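YdhT protein (Bacillus subtilis, PDB 3CBW) catalyses the endo-hydrolysis of beta-1,4-linkages in mannan, galactomannan and glucomannan, and so takes part in glucomannan degradation. Local coordinates at residues P226-D231 / L248-Q253; Y256-Y261 / Q296-T301; T274-Q279 / I302-W307. The protein carries 3 engineered substitutions. All coordinates share one frame; numbering follows the deposited sequence.

Interaction 1 of 3, residues P226-D231 / L248-Q253; sequences PDANRD and LDAYFQ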
loop_
_atom_site.group_PDB
_atom_site.type_symbol
_atom_site.label_atom_id
_atom_site.label_comp_id
_atom_site.label_asym_id
_atom_site.label_seq_id
_atom_site.Cartn_x
_atom_site.Cartn_y
_atom_site.Cartn_z
ATOM N N PRO A 226 7.275 -2.212 5.163
ATOM C CA PRO A 226 7.640 -2.058 6.566
ATOM C C PRO A 226 7.461 -0.623 7.067
ATOM O O PRO A 226 7.388 0.334 6.274
ATOM C CB PRO A 226 9.122 -2.404 6.577
ATOM C CG PRO A 226 9.588 -2.289 5.156
ATOM C CD PRO A 226 8.419 -2.574 4.304
ATOM N N ASP A 227 7.392 -0.490 8.385
ATOM C CA ASP A 227 7.373 0.809 9.033
ATOM C C ASP A 227 8.785 1.397 9.110
ATOM O O ASP A 227 9.734 0.709 9.496
ATOM C CB ASP A 227 6.822 0.642 10.443
ATOM C CG ASP A 227 6.370 1.934 11.030
ATOM O OD1 ASP A 227 5.190 2.269 10.814
ATOM O OD2 ASP A 227 7.190 2.613 11.686
ATOM N N ALA A 228 8.902 2.693 8.816
ATOM C CA ALA A 228 10.188 3.394 8.868
ATOM C C ALA A 228 10.752 3.547 10.272
ATOM O O ALA A 228 11.952 3.743 10.437
ATOM C CB ALA A 228 10.064 4.761 8.229
ATOM N N ASN A 229 9.887 3.483 11.279
ATOM C CA ASN A 229 10.289 3.785 12.642
ATOM C C ASN A 229 10.558 2.559 13.497
ATOM O O ASN A 229 10.592 2.659 14.719
ATOM C CB ASN A 229 9.250 4.706 13.309
ATOM C CG ASN A 229 9.125 6.060 12.617
ATOM O OD1 ASN A 229 10.040 6.506 11.922
ATOM N ND2 ASN A 229 7.984 6.716 12.803
ATOM N N ARG A 230 10.782 1.420 12.851
ATOM C CA ARG A 230 11.172 0.196 13.544
ATOM C C ARG A 230 12.284 -0.498 12.774
ATOM O O ARG A 230 12.465 -0.259 11.578
ATOM C CB ARG A 230 9.968 -0.739 13.699
ATOM C CG ARG A 230 8.849 -0.194 14.587
ATOM C CD ARG A 230 9.288 -0.097 16.042
ATOM N NE ARG A 230 8.191 0.273 16.938
ATOM C CZ ARG A 230 7.830 1.522 17.219
ATOM N NH1 ARG A 230 8.462 2.561 16.674
ATOM N NH2 ARG A 230 6.831 1.735 18.064
ATOM N N ASP A 231 13.027 -1.355 13.467
ATOM C CA ASP A 231 14.126 -2.095 12.862
ATOM C C ASP A 231 13.621 -3.188 11.921
ATOM O O ASP A 231 12.411 -3.387 11.769
ATOM C CB ASP A 231 14.991 -2.734 13.963
ATOM C CG ASP A 231 15.627 -1.714 14.894
ATOM O OD1 ASP A 231 15.819 -0.546 14.494
ATOM O OD2 ASP A 231 15.956 -2.111 16.035
ATOM N N LEU A 248 8.244 2.326 2.374
ATOM C CA LEU A 248 8.156 2.648 3.790
ATOM C C LEU A 248 6.861 3.336 4.130
ATOM O O LEU A 248 6.461 4.281 3.446
ATOM C CB LEU A 248 9.303 3.578 4.194
ATOM C CG LEU A 248 10.694 2.952 4.145
ATOM C CD1 LEU A 248 11.769 4.007 4.277
ATOM C CD2 LEU A 248 10.869 1.893 5.238
ATOM N N ASP A 249 6.230 2.860 5.199
ATOM C CA ASP A 249 5.209 3.621 5.901
ATOM C C ASP A 249 5.938 4.530 6.897
ATOM O O ASP A 249 6.590 4.046 7.821
ATOM C CB ASP A 249 4.255 2.690 6.639
ATOM C CG ASP A 249 3.287 1.957 5.706
ATOM O OD1 ASP A 249 3.510 1.923 4.480
ATOM O OD2 ASP A 249 2.275 1.423 6.220
ATOM N N ALA A 250 5.842 5.839 6.683
ATOM C CA ALA A 250 6.684 6.824 7.374
ATOM C C ALA A 250 5.828 7.925 7.979
ATOM O O ALA A 250 5.235 8.724 7.254
ATOM C CB ALA A 250 7.717 7.424 6.402
ATOM N N TYR A 251 5.754 7.933 9.302
ATOM C CA TYR A 251 5.105 9.020 10.029
ATOM C C TYR A 251 6.187 9.702 10.836
ATOM O O TYR A 251 6.872 9.068 11.617
ATOM C CB TYR A 251 3.964 8.505 10.911
ATOM C CG TYR A 251 2.798 8.037 10.077
ATOM C CD1 TYR A 251 1.745 8.900 9.760
ATOM C CD2 TYR A 251 2.780 6.747 9.538
ATOM C CE1 TYR A 251 0.684 8.478 8.953
ATOM C CE2 TYR A 251 1.721 6.315 8.727
ATOM C CZ TYR A 251 0.683 7.187 8.443
ATOM O OH TYR A 251 -0.365 6.794 7.648
ATOM N N PHE A 252 6.366 10.996 10.616
ATOM C CA PHE A 252 7.582 11.651 11.060
ATOM C C PHE A 252 7.350 13.139 11.217
ATOM O O PHE A 252 6.373 13.705 10.697
ATOM C CB PHE A 252 8.689 11.424 10.024
ATOM C CG PHE A 252 8.295 11.840 8.639
ATOM C CD1 PHE A 252 8.439 13.162 8.217
ATOM C CD2 PHE A 252 7.744 10.915 7.764
ATOM C CE1 PHE A 252 8.051 13.547 6.937
ATOM C CE2 PHE A 252 7.359 11.291 6.493
ATOM C CZ PHE A 252 7.517 12.605 6.075
ATOM N N GLN A 253 8.278 13.771 11.919
ATOM C CA GLN A 253 8.375 15.221 11.878
ATOM C C GLN A 253 9.503 15.685 10.958
ATOM O O GLN A 253 9.390 16.733 10.312
ATOM C CB GLN A 253 8.534 15.791 13.285
ATOM C CG GLN A 253 8.620 17.328 13.356
ATOM C CD GLN A 253 7.558 18.062 12.536
ATOM O OE1 GLN A 253 7.875 18.990 11.785
ATOM N NE2 GLN A 253 6.298 17.653 12.677
HETATM O O HOH W 1 6.839 5.529 10.508
#

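Interaction 2 of 3, residues Y256-Y261 / Q296-T301; sequences YSINGY and QKYPKT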
loop_
_atom_site.group_PDB
_atom_site.type_symbol
_atom_site.label_atom_id
_atom_site.label_comp_id
_atom_site.label_asym_id
_atom_site.label_seq_id
_atom_site.Cartn_x
_atom_site.Cartn_y
_atom_site.Cartn_z
ATOM N N TYR A 256 13.874 14.288 6.552
ATOM C CA TYR A 256 15.202 14.003 6.036
ATOM C C TYR A 256 15.900 12.870 6.780
ATOM O O TYR A 256 16.976 12.434 6.361
ATOM C CB TYR A 256 16.052 15.270 6.102
ATOM C CG TYR A 256 15.525 16.396 5.241
ATOM C CD1 TYR A 256 16.115 16.691 4.021
ATOM C CD2 TYR A 256 14.436 17.165 5.653
ATOM C CE1 TYR A 256 15.640 17.734 3.230
ATOM C CE2 TYR A 256 13.952 18.185 4.865
ATOM C CZ TYR A 256 14.555 18.465 3.674
ATOM O OH TYR A 256 14.064 19.511 2.933
ATOM N N SER A 257 15.282 12.412 7.869
ATOM C CA SER A 257 15.872 11.411 8.755
ATOM C C SER A 257 15.179 10.061 8.681
ATOM O O SER A 257 15.359 9.222 9.563
ATOM C CB SER A 257 15.858 11.920 10.194
ATOM O OG SER A 257 16.818 12.946 10.341
ATOM N N ILE A 258 14.394 9.845 7.634
ATOM C CA ILE A 258 13.669 8.587 7.508
ATOM C C ILE A 258 14.655 7.468 7.211
ATOM O O ILE A 258 15.472 7.579 6.299
ATOM C CB ILE A 258 12.576 8.660 6.429
ATOM C CG1 ILE A 258 11.603 9.809 6.725
ATOM C CG2 ILE A 258 11.819 7.338 6.371
ATOM C CD1 ILE A 258 10.688 10.183 5.557
ATOM N N ASN A 259 14.596 6.418 8.024
ATOM C CA ASN A 259 15.480 5.273 7.895
ATOM C C ASN A 259 14.857 4.196 7.017
ATOM O O ASN A 259 13.663 3.907 7.142
ATOM C CB ASN A 259 15.753 4.729 9.306
ATOM C CG ASN A 259 16.682 3.536 9.328
ATOM O OD1 ASN A 259 16.290 2.419 8.984
ATOM N ND2 ASN A 259 17.917 3.754 9.780
ATOM N N GLY A 260 15.657 3.612 6.128
ATOM C CA GLY A 260 15.235 2.402 5.421
ATOM C C GLY A 260 15.340 2.445 3.911
ATOM O O GLY A 260 15.264 1.410 3.249
ATOM N N TYR A 261 15.510 3.641 3.360
ATOM C CA TYR A 261 15.566 3.826 1.919
ATOM C C TYR A 261 16.734 3.064 1.284
ATOM O O TYR A 261 16.568 2.393 0.271
ATOM C CB TYR A 261 15.638 5.315 1.599
ATOM C CG TYR A 261 15.940 5.664 0.169
ATOM C CD1 TYR A 261 14.918 5.779 -0.768
ATOM C CD2 TYR A 261 17.249 5.903 -0.245
ATOM C CE1 TYR A 261 15.187 6.123 -2.076
ATOM C CE2 TYR A 261 17.537 6.231 -1.556
ATOM C CZ TYR A 261 16.498 6.340 -2.463
ATOM O OH TYR A 261 16.749 6.692 -3.754
ATOM N N GLN A 296 16.405 15.328 -2.532
ATOM C CA GLN A 296 17.775 15.317 -2.005
ATOM C C GLN A 296 18.239 13.967 -1.463
ATOM O O GLN A 296 19.428 13.637 -1.546
ATOM C CB GLN A 296 17.914 16.350 -0.883
ATOM C CG GLN A 296 17.736 17.793 -1.316
ATOM C CD GLN A 296 18.484 18.745 -0.411
ATOM O OE1 GLN A 296 19.707 18.647 -0.273
ATOM N NE2 GLN A 296 17.760 19.657 0.228
ATOM N N LYS A 297 17.314 13.214 -0.868
ATOM C CA LYS A 297 17.636 12.035 -0.043
ATOM C C LYS A 297 17.059 10.733 -0.611
ATOM O O LYS A 297 17.623 9.672 -0.404
ATOM C CB LYS A 297 17.083 12.186 1.389
ATOM C CG LYS A 297 17.388 13.503 2.132
ATOM C CD LYS A 297 18.871 13.717 2.402
ATOM C CE LYS A 297 19.429 12.738 3.422
ATOM N NZ LYS A 297 20.876 13.033 3.617
ATOM N N TYR A 298 15.909 10.804 -1.283
ATOM C CA TYR A 298 15.186 9.586 -1.687
ATOM C C TYR A 298 14.779 9.641 -3.166
ATOM O O TYR A 298 13.613 9.437 -3.502
ATOM C CB TYR A 298 13.941 9.357 -0.793
ATOM C CG TYR A 298 14.097 9.755 0.666
ATOM C CD1 TYR A 298 14.960 9.069 1.530
ATOM C CD2 TYR A 298 13.358 10.814 1.191
ATOM C CE1 TYR A 298 15.086 9.447 2.876
ATOM C CE2 TYR A 298 13.480 11.193 2.528
ATOM C CZ TYR A 298 14.352 10.515 3.356
ATOM O OH TYR A 298 14.476 10.899 4.682
ATOM N N PRO A 299 15.733 9.898 -4.075
ATOM C CA PRO A 299 15.332 10.177 -5.450
ATOM C C PRO A 299 14.669 9.020 -6.209
ATOM O O PRO A 299 13.944 9.271 -7.176
ATOM C CB PRO A 299 16.648 10.606 -6.123
ATOM C CG PRO A 299 17.693 9.924 -5.312
ATOM C CD PRO A 299 17.194 10.009 -3.908
ATOM N N LYS A 300 14.906 7.779 -5.777
ATOM C CA LYS A 300 14.287 6.617 -6.434
ATOM C C LYS A 300 12.804 6.433 -6.082
ATOM O O LYS A 300 12.142 5.558 -6.637
ATOM C CB LYS A 300 15.064 5.337 -6.129
ATOM C CG LYS A 300 16.453 5.296 -6.744
ATOM C CD LYS A 300 17.128 3.989 -6.395
ATOM C CE LYS A 300 18.419 3.810 -7.164
ATOM N NZ LYS A 300 18.983 2.465 -6.868
ATOM N N THR A 301 12.286 7.256 -5.173
ATOM C CA THR A 301 10.864 7.215 -4.825
ATOM C C THR A 301 9.988 7.362 -6.069
ATOM O O THR A 301 10.133 8.322 -6.838
ATOM C CB THR A 301 10.514 8.356 -3.860
ATOM O OG1 THR A 301 11.289 8.219 -2.668
ATOM C CG2 THR A 301 9.045 8.320 -3.491
#

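Interaction 3 of 3, residues T274-Q279 / I302-W307; sequences TEVGPQ and IYFLAW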
loop_
_atom_site.group_PDB
_atom_site.type_symbol
_atom_site.label_atom_id
_atom_site.label_comp_id
_atom_site.label_asym_id
_atom_site.label_seq_id
_atom_site.Cartn_x
_atom_site.Cartn_y
_atom_site.Cartn_z
ATOM N N THR A 274 4.937 4.397 0.974
ATOM C CA THR A 274 3.664 3.715 0.842
ATOM C C THR A 274 2.591 4.237 1.796
ATOM O O THR A 274 1.410 4.004 1.559
ATOM C CB THR A 274 3.881 2.205 0.974
ATOM O OG1 THR A 274 4.744 1.950 2.084
ATOM C CG2 THR A 274 4.539 1.662 -0.283
ATOM N N GLU A 275 3.008 4.924 2.859
ATOM C CA GLU A 275 2.157 5.775 3.713
ATOM C C GLU A 275 3.020 6.912 4.186
ATOM O O GLU A 275 4.214 6.734 4.461
ATOM C CB GLU A 275 1.655 5.072 4.963
ATOM C CG GLU A 275 0.611 4.062 4.710
ATOM C CD GLU A 275 -0.153 3.615 5.965
ATOM O OE1 GLU A 275 -0.219 4.328 6.991
ATOM O OE2 GLU A 275 -0.703 2.521 5.923
ATOM N N VAL A 276 2.443 8.098 4.281
ATOM C CA VAL A 276 3.160 9.237 4.855
ATOM C C VAL A 276 2.196 10.101 5.641
ATOM O O VAL A 276 1.027 10.238 5.287
ATOM C CB VAL A 276 3.928 10.091 3.780
ATOM C CG1 VAL A 276 3.032 10.590 2.709
ATOM C CG2 VAL A 276 4.637 11.290 4.407
ATOM N N GLY A 277 2.696 10.677 6.720
ATOM C CA GLY A 277 1.993 11.760 7.372
ATOM C C GLY A 277 2.751 12.261 8.571
ATOM O O GLY A 277 3.773 11.693 8.969
ATOM N N PRO A 278 2.252 13.350 9.165
ATOM C CA PRO A 278 2.826 13.868 10.393
ATOM C C PRO A 278 2.732 12.877 11.544
ATOM O O PRO A 278 1.713 12.197 11.714
ATOM C CB PRO A 278 1.987 15.120 10.684
ATOM C CG PRO A 278 0.795 15.025 9.838
ATOM C CD PRO A 278 1.135 14.170 8.667
ATOM N N GLN A 279 3.799 12.790 12.329
ATOM C CA GLN A 279 3.781 11.944 13.521
ATOM C C GLN A 279 2.810 12.508 14.560
ATOM O O GLN A 279 2.074 11.756 15.201
ATOM C CB GLN A 279 5.186 11.792 14.105
ATOM C CG GLN A 279 5.290 10.793 15.249
ATOM C CD GLN A 279 6.728 10.516 15.633
ATOM O OE1 GLN A 279 7.454 11.416 16.068
ATOM N NE2 GLN A 279 7.153 9.268 15.468
ATOM N N ILE A 302 9.072 6.420 -6.263
ATOM C CA ILE A 302 8.146 6.487 -7.397
ATOM C C ILE A 302 6.747 6.992 -7.045
ATOM O O ILE A 302 6.011 7.389 -7.934
ATOM C CB ILE A 302 8.047 5.144 -8.165
ATOM C CG1 ILE A 302 7.457 4.029 -7.299
ATOM C CG2 ILE A 302 9.420 4.773 -8.755
ATOM C CD1 ILE A 302 6.973 2.834 -8.115
ATOM N N TYR A 303 6.373 6.959 -5.765
ATOM C CA TYR A 303 5.100 7.515 -5.331
ATOM C C TYR A 303 5.109 7.761 -3.844
ATOM O O TYR A 303 5.939 7.215 -3.118
ATOM C CB TYR A 303 3.907 6.637 -5.742
ATOM C CG TYR A 303 3.543 5.400 -4.935
ATOM C CD1 TYR A 303 2.834 5.501 -3.737
ATOM C CD2 TYR A 303 3.757 4.128 -5.452
ATOM C CE1 TYR A 303 2.422 4.354 -3.038
ATOM C CE2 TYR A 303 3.342 2.985 -4.770
ATOM C CZ TYR A 303 2.675 3.109 -3.575
ATOM O OH TYR A 303 2.249 1.973 -2.918
ATOM N N PHE A 304 4.190 8.617 -3.400
ATOM C CA PHE A 304 3.856 8.714 -1.979
ATOM C C PHE A 304 2.351 8.590 -1.813
ATOM O O PHE A 304 1.591 8.929 -2.730
ATOM C CB PHE A 304 4.362 10.025 -1.358
ATOM C CG PHE A 304 3.685 11.266 -1.886
ATOM C CD1 PHE A 304 2.481 11.706 -1.341
ATOM C CD2 PHE A 304 4.258 11.993 -2.917
ATOM C CE1 PHE A 304 1.857 12.847 -1.831
ATOM C CE2 PHE A 304 3.647 13.136 -3.415
ATOM C CZ PHE A 304 2.448 13.566 -2.868
ATOM N N LEU A 305 1.926 8.103 -0.646
ATOM C CA LEU A 305 0.503 8.015 -0.330
ATOM C C LEU A 305 0.293 8.640 1.034
ATOM O O LEU A 305 0.615 8.036 2.058
ATOM C CB LEU A 305 0.001 6.559 -0.337
ATOM C CG LEU A 305 -1.505 6.386 -0.101
ATOM C CD1 LEU A 305 -2.217 6.196 -1.406
ATOM C CD2 LEU A 305 -1.830 5.225 0.850
ATOM N N ALA A 306 -0.171 9.878 1.036
ATOM C CA ALA A 306 -0.434 10.566 2.284
ATOM C C ALA A 306 -1.736 10.067 2.865
ATOM O O ALA A 306 -2.684 9.775 2.129
ATOM C CB ALA A 306 -0.471 12.068 2.069
ATOM N N TRP A 307 -1.796 9.957 4.184
ATOM C CA TRP A 307 -3.035 9.503 4.806
ATOM C C TRP A 307 -4.096 10.616 4.787
ATOM O O TRP A 307 -3.843 11.724 4.313
ATOM C CB TRP A 307 -2.767 8.972 6.214
ATOM C CG TRP A 307 -3.571 7.751 6.582
ATOM C CD1 TRP A 307 -4.514 7.646 7.581
ATOM C CD2 TRP A 307 -3.500 6.454 5.961
ATOM N NE1 TRP A 307 -5.026 6.368 7.610
ATOM C CE2 TRP A 307 -4.415 5.614 6.642
ATOM C CE3 TRP A 307 -2.753 5.923 4.898
ATOM C CZ2 TRP A 307 -4.601 4.271 6.297
ATOM C CZ3 TRP A 307 -2.958 4.582 4.547
ATOM C CH2 TRP A 307 -3.867 3.775 5.257
HETATM O O HOH W 2 0.806 2.561 -0.732
#

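Interaction 1 of 3, residues P226-D231 / L248-Q253
In the TIM barrel of this family 26 glycosidase, the loop leaving strand 220-224 runs on beside strand 245-252, and Pro-226 to Asn-229 meet the strand end that carries Tyr-251. A single beta bridge pairs Asp-227 with Asp-249: Asp-249 N donates to Pro-226 O at 3.0 Å, in the carbonyl plane, and Ala-228 N returns a nearly straight bond of 2.9 Å to Asp-249 O, from above that carbonyl's plane. From the bridged Asp-227 the loop enters a type I turn that runs to Arg-230. An Asx turn shapes its start. With CG anti to the backbone N (chi1 -162°), Asp-227 OD2 accepts from Asn-229 N at 2.9 Å, above the carboxylate plane. A water joins the same OD2 to Asp-249 O and Tyr-251 N. Replacing Asp-227 with an alanine would probably loosen the turn and this water, since both OD2 bonds would go. Asn-229 then reaches across, its ND2 giving Tyr-251 O a bond of 2.9 Å that lies in both amide and carbonyl planes. Ala-228 CB packs against Ala-250 CB at 4.0 Å and against Leu-248 CD2. Tyr-251, a substrate-binding residue by similarity, directs its hydroxyl to Glu-275, while the Asp-249 carboxylate bonds Thr-274 and forms a salt bridge with Arg-172.

Interaction 2 of 3, residues Y256-Y261 / Q296-T301
Gln-296, near the end of helix 287-297, brings its NE2 to the edge of the Tyr-256 ring, 4.1 Å from CE1, with amide and ring planes almost perpendicular. That amide and the Tyr-256 hydroxyl both bond the side chain of Asn-292, one turn earlier in the helix. Lys-297 follows with a chain bent at chi2 and chi3, so that its aliphatic part passes the same tyrosine, CG lying 3.9 Å from Tyr-256 CD1 where the side chains cross at about a right angle. Its CB sits over the centre of the Tyr-298 ring, while its carbonyl O lies over one face of Tyr-261.

Tyr-298 and Tyr-261 together make the heart of the contact. Tyr-298 CA also rests over that face of Tyr-261, a CH-pi contact of 3.8 Å to the ring centroid, and its ring turns an edge to the face in a T-shaped pair, the planes 61° apart. In the barrel this places the turn between helix 287-297 and strand 301-306 against the loop that leads from strand 245-252 into helix 261-265, where Gly-260 takes the N-cap position and Tyr-261 begins the helix. The Tyr-298 hydroxyl accepts from Ile-258 N at 3.1 Å, a rather bent bond, and is also bonded to Ala-255 O; Ile-258 CB lies 3.4 Å from the same oxygen.

Pro-299 touches the Tyr-261 hydroxyl with CD. At Lys-300 the backbone N donates to Tyr-261 OH (2.9 Å, 159°), reaching it near the ring plane, and CB and CG lie against that oxygen while the extended chain leads away. Thr-301 closes a type I turn begun at Tyr-298, its N and OG1 both donating to Tyr-298 O, with OG1 on a lone pair of that carbonyl.

Interaction 3 of 3, residues T274-Q279 / I302-W307
Backbone hydrogen bonds join the two strands in parallel, with Val-276 opposite Ala-306. Val-276 N donates to Leu-305 O at 2.9 Å, bent to 133° and from above the carbonyl plane, whereas Trp-307 N meets Val-276 O at 3.0 Å nearly along the C=O axis. Val-276 thus gives and receives on the same side. Two CA-H...O contacts accompany these bonds, the shorter from Glu-275 CA to Leu-305 O at 3.2 Å. The chain corners at Glu-275, and the axes of the short strand segments 276-278 and 302-306 cross at 46°.

Apolar contacts are few. Val-276 and Ala-306 share a face of the sheet, where Val-276 CG1, turned to sit between N and C of its own backbone, lies 3.9 Å from Ala-306 CB and near the Phe-304 ring. Elsewhere carbon atoms rest on oxygens: Thr-274 CG2 touches Tyr-303 OH, and Leu-305 CB and CD2 pack on the carbonyl O of Thr-274.

These strands are the outer members of a beta-alpha-beta unit, linked through helix 287-297, and near their C-terminal ends they deliver residues to the active site of the TIM barrel: by similarity, Glu-275 is the nucleophile and Trp-307 binds substrate.

Between these two, carboxylate meets indole face. The two side chains run alongside each other in the same direction, with planes only 20° apart; Glu-275 CD comes within 3.3 Å of Trp-307 CZ3, and OE1 lies over the ring toward its rim. Tyr-251 OH bonds OE1 and Arg-172 makes a salt bridge to OE2; both would be expected to favour the charged form, while the Asp-249 carboxylate close to OE2 probably works against it.

One water donates to Thr-274 O at 2.8 Å and accepts from Tyr-303 OH in the plane of that ring.

Interactions 1 and 3 meet through strands 245-252 and 271-278, neighbours in the barrel sheet, with centres about 10 Å apart. Two probable hydrogen bonds connect them: Tyr-251 OH to Glu-275 OE1 at 2.6 Å, at the presumed nucleophile, and Asp-249 OD1 to Thr-274 OG1 at 2.7 Å, one residue earlier in the chain. Interaction 2 stands farther out, with about 10 Å between the nearest side-chain atoms of Ile-258 and Glu-275. It nevertheless packs on interaction 1, where Ile-258 CG2 lies 3.6 Å from Ala-228 CB. Interactions 2 and 3 alternate along the chain and adjoin in sequence at Thr-301 and Ile-302, without otherwise touching.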